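Local coordinates for uncharacterized protein (Mycobacterium tuberculosis, PDB 6Y56) that acts as a nucleotidyltransferase toxin of a toxin-antitoxin system, probably inactivating tRNA by modifying its acceptor stem and so inhibiting growth of the bacterium, at residues E165-K170 against N187-R192; E169-Y174 against K258-L263; R181-L186 against A250-R255; R201-K206 against R219-E224. One frame throughout, in Å; residues are numbered along the deposited sequence.

Contact 1 (E165-K170 against N187-R192)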
# COMPACT_ATOMS: atom_id res chain seq x y z
N GLU A 165 -9.48 6.34 -1.62
CA GLU A 165 -8.26 6.96 -1.12
C GLU A 165 -7.03 6.14 -1.49
O GLU A 165 -5.97 6.70 -1.80
CB GLU A 165 -8.36 7.21 0.38
CG GLU A 165 -7.20 7.99 0.95
CD GLU A 165 -7.53 8.70 2.24
OE1 GLU A 165 -8.54 8.34 2.89
OE2 GLU A 165 -6.77 9.62 2.61
N ALA A 166 -7.13 4.81 -1.45
CA ALA A 166 -6.01 3.98 -1.87
C ALA A 166 -5.66 4.24 -3.33
O ALA A 166 -4.47 4.34 -3.69
CB ALA A 166 -6.35 2.50 -1.66
N CYS A 167 -6.68 4.38 -4.17
CA CYS A 167 -6.43 4.66 -5.58
C CYS A 167 -5.79 6.04 -5.75
O CYS A 167 -4.81 6.19 -6.48
CB CYS A 167 -7.74 4.54 -6.35
SG CYS A 167 -7.55 4.63 -8.13
N ALA A 168 -6.30 7.04 -5.02
CA ALA A 168 -5.71 8.38 -5.10
C ALA A 168 -4.26 8.39 -4.64
O ALA A 168 -3.42 9.06 -5.24
CB ALA A 168 -6.55 9.37 -4.28
N GLU A 169 -3.94 7.63 -3.58
CA GLU A 169 -2.55 7.56 -3.13
C GLU A 169 -1.66 6.89 -4.17
O GLU A 169 -0.52 7.32 -4.39
CB GLU A 169 -2.47 6.81 -1.79
CG GLU A 169 -3.02 7.62 -0.63
CD GLU A 169 -2.44 7.23 0.72
OE1 GLU A 169 -1.80 6.16 0.82
OE2 GLU A 169 -2.66 7.98 1.68
N LYS A 170 -2.17 5.85 -4.83
CA LYS A 170 -1.38 5.20 -5.87
C LYS A 170 -1.12 6.16 -7.02
O LYS A 170 0.01 6.24 -7.53
CB LYS A 170 -2.11 3.96 -6.39
CG LYS A 170 -2.01 2.74 -5.50
CD LYS A 170 -0.64 2.10 -5.62
CE LYS A 170 -0.46 1.05 -4.56
NZ LYS A 170 0.83 0.37 -4.74
N ASN A 187 -3.77 -1.23 -12.36
CA ASN A 187 -4.46 -2.10 -13.30
C ASN A 187 -5.62 -2.83 -12.64
O ASN A 187 -6.66 -3.05 -13.28
CB ASN A 187 -3.47 -3.07 -13.94
CG ASN A 187 -4.11 -3.94 -15.01
OD1 ASN A 187 -4.45 -3.46 -16.09
ND2 ASN A 187 -4.28 -5.22 -14.71
N HIS A 188 -5.48 -3.21 -11.36
CA HIS A 188 -6.61 -3.79 -10.63
C HIS A 188 -7.67 -2.74 -10.34
O HIS A 188 -8.86 -3.02 -10.51
CB HIS A 188 -6.13 -4.44 -9.34
CG HIS A 188 -5.74 -5.87 -9.51
ND1 HIS A 188 -6.66 -6.88 -9.68
CD2 HIS A 188 -4.52 -6.45 -9.54
CE1 HIS A 188 -6.01 -8.03 -9.81
NE2 HIS A 188 -4.72 -7.80 -9.73
N PHE A 189 -7.28 -1.54 -9.90
CA PHE A 189 -8.29 -0.52 -9.65
C PHE A 189 -9.08 -0.24 -10.92
O PHE A 189 -10.29 -0.01 -10.87
CB PHE A 189 -7.65 0.78 -9.14
CG PHE A 189 -7.23 0.74 -7.70
CD1 PHE A 189 -8.16 0.61 -6.68
CD2 PHE A 189 -5.90 0.85 -7.37
CE1 PHE A 189 -7.75 0.57 -5.35
CE2 PHE A 189 -5.49 0.83 -6.05
CZ PHE A 189 -6.41 0.68 -5.04
N ALA A 190 -8.41 -0.31 -12.07
CA ALA A 190 -9.06 -0.05 -13.35
C ALA A 190 -10.11 -1.09 -13.70
O ALA A 190 -10.95 -0.83 -14.57
CB ALA A 190 -8.01 0.04 -14.46
N SER A 191 -10.06 -2.26 -13.07
CA SER A 191 -11.04 -3.32 -13.29
C SER A 191 -12.19 -3.28 -12.29
O SER A 191 -13.10 -4.10 -12.39
CB SER A 191 -10.37 -4.69 -13.24
OG SER A 191 -10.10 -5.05 -11.90
N ARG A 192 -12.16 -2.36 -11.34
CA ARG A 192 -13.15 -2.26 -10.28
C ARG A 192 -13.94 -0.97 -10.42
O ARG A 192 -13.61 -0.10 -11.23
CB ARG A 192 -12.46 -2.34 -8.91
CG ARG A 192 -11.76 -3.68 -8.68
CD ARG A 192 -10.78 -3.65 -7.51
NE ARG A 192 -11.44 -3.37 -6.24
CZ ARG A 192 -11.99 -4.29 -5.46
NH1 ARG A 192 -11.95 -5.57 -5.81
NH2 ARG A 192 -12.57 -3.93 -4.33

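Contact 2 (E169-Y174 against K258-L263)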
# COMPACT_ATOMS: atom_id res chain seq x y z
N GLU A 169 -3.94 7.63 -3.58
CA GLU A 169 -2.55 7.56 -3.13
C GLU A 169 -1.66 6.89 -4.17
O GLU A 169 -0.52 7.32 -4.39
CB GLU A 169 -2.47 6.81 -1.79
CG GLU A 169 -3.02 7.62 -0.63
CD GLU A 169 -2.44 7.23 0.72
OE1 GLU A 169 -1.80 6.16 0.82
OE2 GLU A 169 -2.66 7.98 1.68
N LYS A 170 -2.17 5.85 -4.83
CA LYS A 170 -1.38 5.20 -5.87
C LYS A 170 -1.12 6.16 -7.02
O LYS A 170 0.01 6.24 -7.53
CB LYS A 170 -2.11 3.96 -6.39
CG LYS A 170 -2.01 2.74 -5.50
CD LYS A 170 -0.64 2.10 -5.62
CE LYS A 170 -0.46 1.05 -4.56
NZ LYS A 170 0.83 0.37 -4.74
N LEU A 171 -2.14 6.91 -7.42
CA LEU A 171 -1.97 7.88 -8.50
C LEU A 171 -1.03 9.01 -8.10
O LEU A 171 -0.32 9.56 -8.95
CB LEU A 171 -3.33 8.46 -8.86
CG LEU A 171 -4.31 7.50 -9.54
CD1 LEU A 171 -5.73 8.07 -9.54
CD2 LEU A 171 -3.82 7.19 -10.95
N ALA A 172 -1.03 9.38 -6.82
CA ALA A 172 -0.15 10.44 -6.36
C ALA A 172 1.31 10.02 -6.45
O ALA A 172 2.18 10.82 -6.80
CB ALA A 172 -0.51 10.84 -4.93
N ARG A 173 1.61 8.77 -6.13
CA ARG A 173 2.99 8.32 -6.30
C ARG A 173 3.33 8.11 -7.77
O ARG A 173 4.43 8.47 -8.21
CB ARG A 173 3.25 7.05 -5.52
CG ARG A 173 4.68 6.57 -5.71
CD ARG A 173 5.15 5.75 -4.52
NE ARG A 173 4.52 4.44 -4.52
CZ ARG A 173 4.55 3.61 -3.48
NH1 ARG A 173 5.16 3.97 -2.36
NH2 ARG A 173 3.96 2.42 -3.57
N TYR A 174 2.40 7.53 -8.54
CA TYR A 174 2.61 7.31 -9.97
C TYR A 174 2.95 8.61 -10.68
O TYR A 174 3.75 8.61 -11.63
CB TYR A 174 1.32 6.72 -10.53
CG TYR A 174 1.39 6.06 -11.88
CD1 TYR A 174 1.97 4.81 -12.05
CD2 TYR A 174 0.79 6.65 -12.98
CE1 TYR A 174 1.99 4.19 -13.30
CE2 TYR A 174 0.80 6.05 -14.22
CZ TYR A 174 1.40 4.83 -14.37
OH TYR A 174 1.41 4.25 -15.62
N LYS A 258 -5.84 4.43 -20.28
CA LYS A 258 -7.19 4.62 -20.81
C LYS A 258 -8.20 4.83 -19.69
O LYS A 258 -9.04 5.73 -19.76
CB LYS A 258 -7.60 3.43 -21.66
CG LYS A 258 -8.95 3.59 -22.30
CD LYS A 258 -9.25 2.39 -23.14
CE LYS A 258 -10.62 2.55 -23.76
NZ LYS A 258 -10.99 1.39 -24.62
N ARG A 259 -8.16 3.98 -18.67
CA ARG A 259 -9.19 4.03 -17.64
C ARG A 259 -9.15 5.34 -16.88
O ARG A 259 -10.21 5.86 -16.48
CB ARG A 259 -9.03 2.87 -16.65
CG ARG A 259 -10.07 2.86 -15.52
CD ARG A 259 -11.48 2.65 -16.08
NE ARG A 259 -12.56 2.80 -15.10
CZ ARG A 259 -13.16 3.96 -14.84
NH1 ARG A 259 -12.76 5.07 -15.44
NH2 ARG A 259 -14.16 4.01 -13.96
N PHE A 260 -7.96 5.90 -16.66
CA PHE A 260 -7.81 7.08 -15.83
C PHE A 260 -7.88 8.38 -16.62
O PHE A 260 -7.52 9.44 -16.11
CB PHE A 260 -6.56 6.97 -14.95
CG PHE A 260 -6.75 5.98 -13.83
CD1 PHE A 260 -7.41 6.35 -12.67
CD2 PHE A 260 -6.33 4.67 -13.96
CE1 PHE A 260 -7.62 5.44 -11.64
CE2 PHE A 260 -6.53 3.75 -12.94
CZ PHE A 260 -7.18 4.14 -11.78
N ALA A 261 -8.39 8.31 -17.85
CA ALA A 261 -8.63 9.52 -18.64
C ALA A 261 -9.46 10.55 -17.89
O ALA A 261 -9.28 11.76 -18.11
CB ALA A 261 -9.31 9.14 -19.96
N PHE A 262 -10.37 10.11 -17.01
CA PHE A 262 -11.21 11.04 -16.26
C PHE A 262 -10.42 12.02 -15.41
O PHE A 262 -10.97 13.06 -15.02
CB PHE A 262 -12.23 10.28 -15.39
CG PHE A 262 -11.62 9.54 -14.22
CD1 PHE A 262 -11.42 10.16 -12.99
CD2 PHE A 262 -11.23 8.22 -14.36
CE1 PHE A 262 -10.85 9.48 -11.93
CE2 PHE A 262 -10.66 7.53 -13.31
CZ PHE A 262 -10.47 8.16 -12.08
N LEU A 263 -9.16 11.72 -15.11
CA LEU A 263 -8.35 12.67 -14.35
C LEU A 263 -8.15 13.97 -15.09
O LEU A 263 -7.81 14.98 -14.47
CB LEU A 263 -6.99 12.06 -13.99
CG LEU A 263 -7.04 10.84 -13.07
CD1 LEU A 263 -5.65 10.26 -12.98
CD2 LEU A 263 -7.57 11.21 -11.69

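Contact 3 (R181-L186 against A250-R255)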
# COMPACT_ATOMS: atom_id res chain seq x y z
N ARG A 181 5.10 -2.04 -9.48
CA ARG A 181 4.13 -2.52 -8.50
C ARG A 181 2.93 -1.59 -8.43
O ARG A 181 1.79 -2.05 -8.28
CB ARG A 181 4.78 -2.67 -7.12
CG ARG A 181 5.93 -3.68 -7.07
CD ARG A 181 6.64 -3.63 -5.72
NE ARG A 181 7.80 -4.52 -5.66
CZ ARG A 181 8.33 -4.99 -4.54
NH1 ARG A 181 7.79 -4.67 -3.37
NH2 ARG A 181 9.39 -5.79 -4.58
N ASP A 182 3.16 -0.29 -8.58
CA ASP A 182 2.04 0.65 -8.59
C ASP A 182 1.22 0.49 -9.87
O ASP A 182 -0.01 0.57 -9.84
CB ASP A 182 2.54 2.09 -8.51
CG ASP A 182 3.03 2.48 -7.12
OD1 ASP A 182 2.79 1.73 -6.15
OD2 ASP A 182 3.68 3.54 -7.03
N LEU A 183 1.89 0.28 -11.01
CA LEU A 183 1.18 0.02 -12.25
C LEU A 183 0.29 -1.21 -12.13
O LEU A 183 -0.87 -1.20 -12.56
CB LEU A 183 2.19 -0.16 -13.39
CG LEU A 183 1.63 -0.56 -14.76
CD1 LEU A 183 0.71 0.52 -15.31
CD2 LEU A 183 2.77 -0.85 -15.71
N TYR A 184 0.82 -2.29 -11.56
CA TYR A 184 0.02 -3.49 -11.34
C TYR A 184 -1.23 -3.18 -10.51
O TYR A 184 -2.34 -3.62 -10.83
CB TYR A 184 0.86 -4.58 -10.66
CG TYR A 184 0.07 -5.82 -10.39
CD1 TYR A 184 -0.70 -5.95 -9.23
CD2 TYR A 184 0.04 -6.86 -11.31
CE1 TYR A 184 -1.45 -7.07 -8.99
CE2 TYR A 184 -0.71 -8.00 -11.07
CZ TYR A 184 -1.46 -8.09 -9.92
OH TYR A 184 -2.22 -9.23 -9.69
N ASP A 185 -1.05 -2.46 -9.40
CA ASP A 185 -2.18 -2.18 -8.52
C ASP A 185 -3.21 -1.29 -9.21
O ASP A 185 -4.41 -1.51 -9.08
CB ASP A 185 -1.69 -1.55 -7.22
CG ASP A 185 -0.84 -2.49 -6.37
OD1 ASP A 185 -0.85 -3.73 -6.59
OD2 ASP A 185 -0.13 -1.97 -5.48
N LEU A 186 -2.74 -0.29 -9.97
CA LEU A 186 -3.66 0.56 -10.71
C LEU A 186 -4.42 -0.22 -11.77
O LEU A 186 -5.58 0.08 -12.05
CB LEU A 186 -2.90 1.72 -11.35
CG LEU A 186 -2.48 2.81 -10.36
CD1 LEU A 186 -1.51 3.75 -11.05
CD2 LEU A 186 -3.69 3.57 -9.86
N ALA A 250 3.04 -3.70 -20.87
CA ALA A 250 2.39 -2.91 -21.91
C ALA A 250 0.87 -2.98 -21.79
O ALA A 250 0.18 -1.97 -21.96
CB ALA A 250 2.86 -3.36 -23.29
N ALA A 251 0.32 -4.16 -21.51
CA ALA A 251 -1.12 -4.28 -21.33
C ALA A 251 -1.60 -3.46 -20.14
O ALA A 251 -2.61 -2.76 -20.22
CB ALA A 251 -1.52 -5.75 -21.18
N TRP A 252 -0.87 -3.53 -19.02
CA TRP A 252 -1.25 -2.76 -17.84
C TRP A 252 -1.16 -1.26 -18.11
O TRP A 252 -2.06 -0.50 -17.73
CB TRP A 252 -0.34 -3.12 -16.66
CG TRP A 252 -0.35 -4.57 -16.27
CD1 TRP A 252 -1.29 -5.50 -16.56
CD2 TRP A 252 0.66 -5.23 -15.51
NE1 TRP A 252 -0.93 -6.72 -16.02
CE2 TRP A 252 0.27 -6.58 -15.38
CE3 TRP A 252 1.87 -4.82 -14.95
CZ2 TRP A 252 1.04 -7.51 -14.69
CZ3 TRP A 252 2.63 -5.75 -14.25
CH2 TRP A 252 2.22 -7.08 -14.14
N GLU A 253 -0.06 -0.81 -18.72
CA GLU A 253 0.10 0.62 -19.00
C GLU A 253 -1.04 1.13 -19.86
O GLU A 253 -1.58 2.22 -19.61
CB GLU A 253 1.44 0.87 -19.69
CG GLU A 253 1.84 2.34 -19.79
CD GLU A 253 1.22 3.05 -20.99
OE1 GLU A 253 1.19 4.30 -20.99
OE2 GLU A 253 0.77 2.37 -21.93
N ALA A 254 -1.42 0.37 -20.88
CA ALA A 254 -2.49 0.80 -21.77
C ALA A 254 -3.83 0.86 -21.05
O ALA A 254 -4.58 1.84 -21.21
CB ALA A 254 -2.58 -0.13 -22.98
N ARG A 255 -4.15 -0.16 -20.25
CA ARG A 255 -5.43 -0.16 -19.55
C ARG A 255 -5.50 0.97 -18.53
O ARG A 255 -6.54 1.63 -18.41
CB ARG A 255 -5.71 -1.50 -18.85
CG ARG A 255 -7.12 -1.55 -18.26
CD ARG A 255 -7.27 -2.53 -17.11
NE ARG A 255 -7.56 -3.88 -17.59
CZ ARG A 255 -7.62 -4.95 -16.81
NH1 ARG A 255 -7.42 -4.84 -15.50
NH2 ARG A 255 -7.89 -6.14 -17.34

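Contact 4 (R201-K206 against R219-E224)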
# COMPACT_ATOMS: atom_id res chain seq x y z
N ARG A 201 -10.49 14.25 -7.05
CA ARG A 201 -10.35 15.27 -6.03
C ARG A 201 -9.28 14.89 -5.01
O ARG A 201 -8.38 15.68 -4.71
CB ARG A 201 -11.71 15.52 -5.35
CG ARG A 201 -11.68 16.43 -4.12
CD ARG A 201 -11.13 17.81 -4.43
NE ARG A 201 -11.88 18.50 -5.47
CZ ARG A 201 -12.79 19.45 -5.24
NH1 ARG A 201 -13.39 20.05 -6.26
NH2 ARG A 201 -13.07 19.82 -4.00
N LEU A 202 -9.35 13.66 -4.51
CA LEU A 202 -8.37 13.21 -3.53
C LEU A 202 -6.96 13.18 -4.12
O LEU A 202 -6.00 13.51 -3.42
CB LEU A 202 -8.74 11.82 -3.01
CG LEU A 202 -9.89 11.77 -2.01
CD1 LEU A 202 -10.27 10.33 -1.77
CD2 LEU A 202 -9.45 12.44 -0.73
N TRP A 203 -6.83 12.78 -5.39
CA TRP A 203 -5.52 12.77 -6.05
C TRP A 203 -4.89 14.16 -6.02
O TRP A 203 -3.73 14.32 -5.62
CB TRP A 203 -5.68 12.29 -7.49
CG TRP A 203 -4.45 12.35 -8.34
CD1 TRP A 203 -3.24 11.78 -8.08
CD2 TRP A 203 -4.32 13.03 -9.59
NE1 TRP A 203 -2.37 12.04 -9.11
CE2 TRP A 203 -3.00 12.82 -10.05
CE3 TRP A 203 -5.18 13.80 -10.37
CZ2 TRP A 203 -2.53 13.34 -11.26
CZ3 TRP A 203 -4.72 14.31 -11.56
CH2 TRP A 203 -3.40 14.08 -11.99
N VAL A 204 -5.65 15.18 -6.41
CA VAL A 204 -5.11 16.54 -6.41
C VAL A 204 -4.71 16.96 -5.01
O VAL A 204 -3.65 17.56 -4.81
CB VAL A 204 -6.12 17.52 -7.04
CG1 VAL A 204 -5.63 18.97 -6.89
CG2 VAL A 204 -6.35 17.17 -8.49
N LEU A 205 -5.55 16.66 -4.01
CA LEU A 205 -5.25 17.06 -2.64
C LEU A 205 -4.05 16.30 -2.09
O LEU A 205 -3.25 16.87 -1.34
CB LEU A 205 -6.48 16.85 -1.74
CG LEU A 205 -7.71 17.66 -2.14
CD1 LEU A 205 -8.92 17.28 -1.31
CD2 LEU A 205 -7.48 19.16 -2.05
N LYS A 206 -3.89 15.03 -2.46
CA LYS A 206 -2.73 14.27 -2.00
C LYS A 206 -1.45 14.82 -2.61
O LYS A 206 -0.45 14.99 -1.91
CB LYS A 206 -2.87 12.80 -2.37
CG LYS A 206 -3.96 12.05 -1.62
CD LYS A 206 -3.54 11.61 -0.22
CE LYS A 206 -4.67 10.86 0.46
NZ LYS A 206 -4.23 10.30 1.76
N ARG A 219 6.46 20.93 -9.02
CA ARG A 219 5.23 21.66 -9.27
C ARG A 219 5.31 22.27 -10.67
O ARG A 219 6.41 22.55 -11.17
CB ARG A 219 5.03 22.77 -8.23
CG ARG A 219 6.20 23.73 -8.10
CD ARG A 219 5.84 24.96 -7.28
NE ARG A 219 5.37 24.64 -5.95
CZ ARG A 219 6.16 24.35 -4.92
NH1 ARG A 219 7.47 24.33 -5.07
NH2 ARG A 219 5.63 24.08 -3.73
N PRO A 220 4.17 22.48 -11.34
CA PRO A 220 2.81 22.16 -10.91
C PRO A 220 2.45 20.72 -11.22
O PRO A 220 3.19 20.03 -11.90
CB PRO A 220 1.96 23.09 -11.78
CG PRO A 220 2.72 23.11 -13.06
CD PRO A 220 4.17 23.15 -12.66
N LEU A 221 1.32 20.27 -10.69
CA LEU A 221 0.74 19.01 -11.10
C LEU A 221 0.14 19.17 -12.49
O LEU A 221 -0.65 20.09 -12.72
CB LEU A 221 -0.36 18.61 -10.12
CG LEU A 221 -1.25 17.44 -10.53
CD1 LEU A 221 -0.39 16.20 -10.72
CD2 LEU A 221 -2.38 17.19 -9.53
N ARG A 222 0.53 18.31 -13.41
CA ARG A 222 -0.05 18.27 -14.74
C ARG A 222 -0.65 16.89 -14.97
O ARG A 222 -0.08 15.88 -14.56
CB ARG A 222 1.01 18.54 -15.81
CG ARG A 222 1.72 19.86 -15.63
CD ARG A 222 2.68 20.11 -16.78
NE ARG A 222 3.12 21.50 -16.80
CZ ARG A 222 4.29 21.92 -16.35
NH1 ARG A 222 5.16 21.04 -15.85
NH2 ARG A 222 4.61 23.20 -16.41
N VAL A 223 -1.79 16.84 -15.65
CA VAL A 223 -2.43 15.55 -15.83
C VAL A 223 -1.57 14.61 -16.66
O VAL A 223 -1.61 13.38 -16.48
CB VAL A 223 -3.86 15.71 -16.38
CG1 VAL A 223 -4.53 14.37 -16.46
CG2 VAL A 223 -4.66 16.64 -15.49
N GLU A 224 -0.75 15.16 -17.57
CA GLU A 224 0.17 14.34 -18.35
C GLU A 224 1.20 13.63 -17.48
O GLU A 224 1.78 12.64 -17.94
CB GLU A 224 0.90 15.20 -19.38
CG GLU A 224 0.02 15.74 -20.48
CD GLU A 224 -0.73 17.00 -20.08
OE1 GLU A 224 -0.46 17.54 -18.98
OE2 GLU A 224 -1.60 17.44 -20.86

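Contact 1 (E165-K170 against N187-R192)
Cys167, on helix 163-174, and Phe189, on helix 180-189, bring the two backbones to 6.8 Å between their CA atoms, and a type I turn runs from Phe189 to Arg192. The Phe189 ring lies against the other helix, with Cys167 CB over the middle of one face, 3.9 Å from the centroid and only 9° off the normal. Cys167 SG, set anti to its own backbone nitrogen (chi1 -172°), is carried back toward the root of the ring and rests 3.9 Å from Phe189 CG, an oblique sulfur-aromatic contact. At the far end of the ring, Phe189 CZ meets Ala166 CB at 3.8 Å. Lys170 crosses the phenyl group at about a right angle and gives it CG, 4.0 Å from Phe189 CE2; its chain bends at chi2 (-75°) and takes NZ away to salt bridges with Asp182 and Asp185. Beyond the ring, Ser191 OG and Ser191 N both donate to His188 O. With no hydrogen bond across the pair, the helices are joined here by dispersion and by CH-pi and sulfur-aromatic contacts, while the lysine charge is probably balanced by the two aspartates, to one side of the ring.

Contact 2 (E169-Y174 against K258-L263)
The Phe260 ring takes Leu171 CD2 over one face, 4.2 Å from the centroid and displaced toward the rim, while Leu171 CD1 reaches its CE1 corner at 3.9 Å. Within the second segment, Leu263 CG lies over the rim of one Phe262 face. This is helix-to-turn packing in the helical part of the AbiEii-family nucleotidyltransferase: Leu171 projects from helix 163-174 into the bend where helix 249-259 gives way to a short 3-10 segment, 261-263. Phe260 is the first residue past that helix to leave helical backbone angles, and beyond that change of course Phe260 and Leu263 both face the same leucine. The bend is tied by a backbone bond from Leu263 N to Phe260 O (3.0 Å). With CG anti to its carbonyl carbon (chi1 -69°), Leu171 points its branch at the bend, where both methyls meet Phe260 and Leu263. The backbones stay well apart, 9.4 Å between the CA atoms of Leu171 and Phe260, leaving the side chains to make the whole contact. Leu171 also packs on Val199 and Leu186, and Leu263 on Trp203, which places the cluster among helices 163-174, 180-189 and 196-212. Leu171 and Leu263 reach toward each other tip to tip, and CD1 of Leu263 stands 4.1 Å from each of the two methyl carbons, CD1 and CD2, of Leu171.

Contact 3 (R181-L186 against A250-R255)
Tyr184 directs one edge of its ring onto the face of the Trp252 indole. Its CD2 stands 3.6 Å from both CH2 and CZ2 of the tryptophan, above the six-membered ring but off its centre. The two planes are nearly perpendicular (86°) and the centroids of the phenol and the six-membered ring are 5.2 Å apart, a T-shaped pair in which tyrosine supplies the edge. Trp252 has CG anti to its carbonyl carbon (chi1 -59°), which carries the indole alongside helix 180-189, where one face meets Tyr184.

Leu183 closes the other half of the interface. Its CG lies 3.7 Å from Trp252 CB, at the root of the indole, and its CD2 methyl sits at the indole edge, near the ring plane. The second methyl, CD1, presses on the helix backbone instead, 3.7 Å from Glu253 N. Glu253 adds its CB at the margin, while its carboxylate turns away to a salt bridge with Arg257 and a hydrogen bond from the backbone nitrogen of Arg230. The phenol group of Tyr184 is likewise engaged outside the pair, in a hydrogen bond between OH and His188 NE2.

Leu183 also packs on Tyr174, Phe235, Met249 and Val256, so the aliphatic side runs on into a wider hydrophobic core. The axes of the segments 181-186 and 250-255 approach to 9.2 Å and cross at 59°. With no hydrogen bond between its segments, this is a crossed helix-helix interface sealed by an aromatic edge-to-face pair, within the helical portion of the AbiEii-type toxin.

Contact 4 (R201-K206 against R219-E224)
Trp203 and Leu221 meet obliquely, the leucine reaching over one face of the indole. Leu221 CD2 lies above the six-membered ring, 4.1 Å from its centroid and 11° off the normal, a CH-pi contact shifted somewhat toward the rim. The other methyl, CD1, makes the tighter approach, 3.6 Å from Trp203 CZ2. Trp203 projects from helix 196-212, where chi1 of 174° extends the indole toward the loop, and with chi2 at 57° its benzo end meets the leucine. The indole NE1 is turned to helix 163-174, where it makes a weak hydrogen bond to Leu171 O.

Two flanking residues complete the contact. Val204, the next residue on the helix, offers CG2 to Leu221 CD2 at 4.1 Å, so that methyl sits in the corner formed by the valine and the indole face. From the loop, Val223 CA comes to the indole edge, near its plane and 4.2 Å from Trp203 CH2. The loop reaches this site after a cis peptide bond before Pro220, and Leu221 is further fixed by backbone hydrogen bonding with Ala274. Val204 also touches Trp273 of helix 268-273, extending the apolar surface beyond Leu221.

The segments share no hydrogen bond: an irregular loop is docked on a helix mainly by Leu221, with Val223 at the indole edge. The arrangement is hydrophobic loop-on-helix packing, with the link between helices 196-212 and 224-227 folded back against the first of them in the AbiEii-type toxin.

Overall arrangement
Contacts 1 and 2 both draw on helix 163-174 and lie 8 Å apart between centres; Cys167 SG touches Phe260 CE1 at 3.6 Å, joining their apolar cores. Helix 180-189 links contact 1 to contact 3, 10 Å away, and Lys170 NZ bridges them through Asp185 OD2 at 2.6 Å. Helix 249-259 is used by both contacts 2 and 3. Contact 4 stands 9 Å from contact 2, which it meets through Val223 and Trp203, and Lys206 NZ ties it to contact 1 by salt bridges to Glu165 and Glu169. Contacts 3 and 4 do not touch, their centres being 19 Å apart. Together the four describe continuous packing of the helices that follow the mixed sheet in the chain.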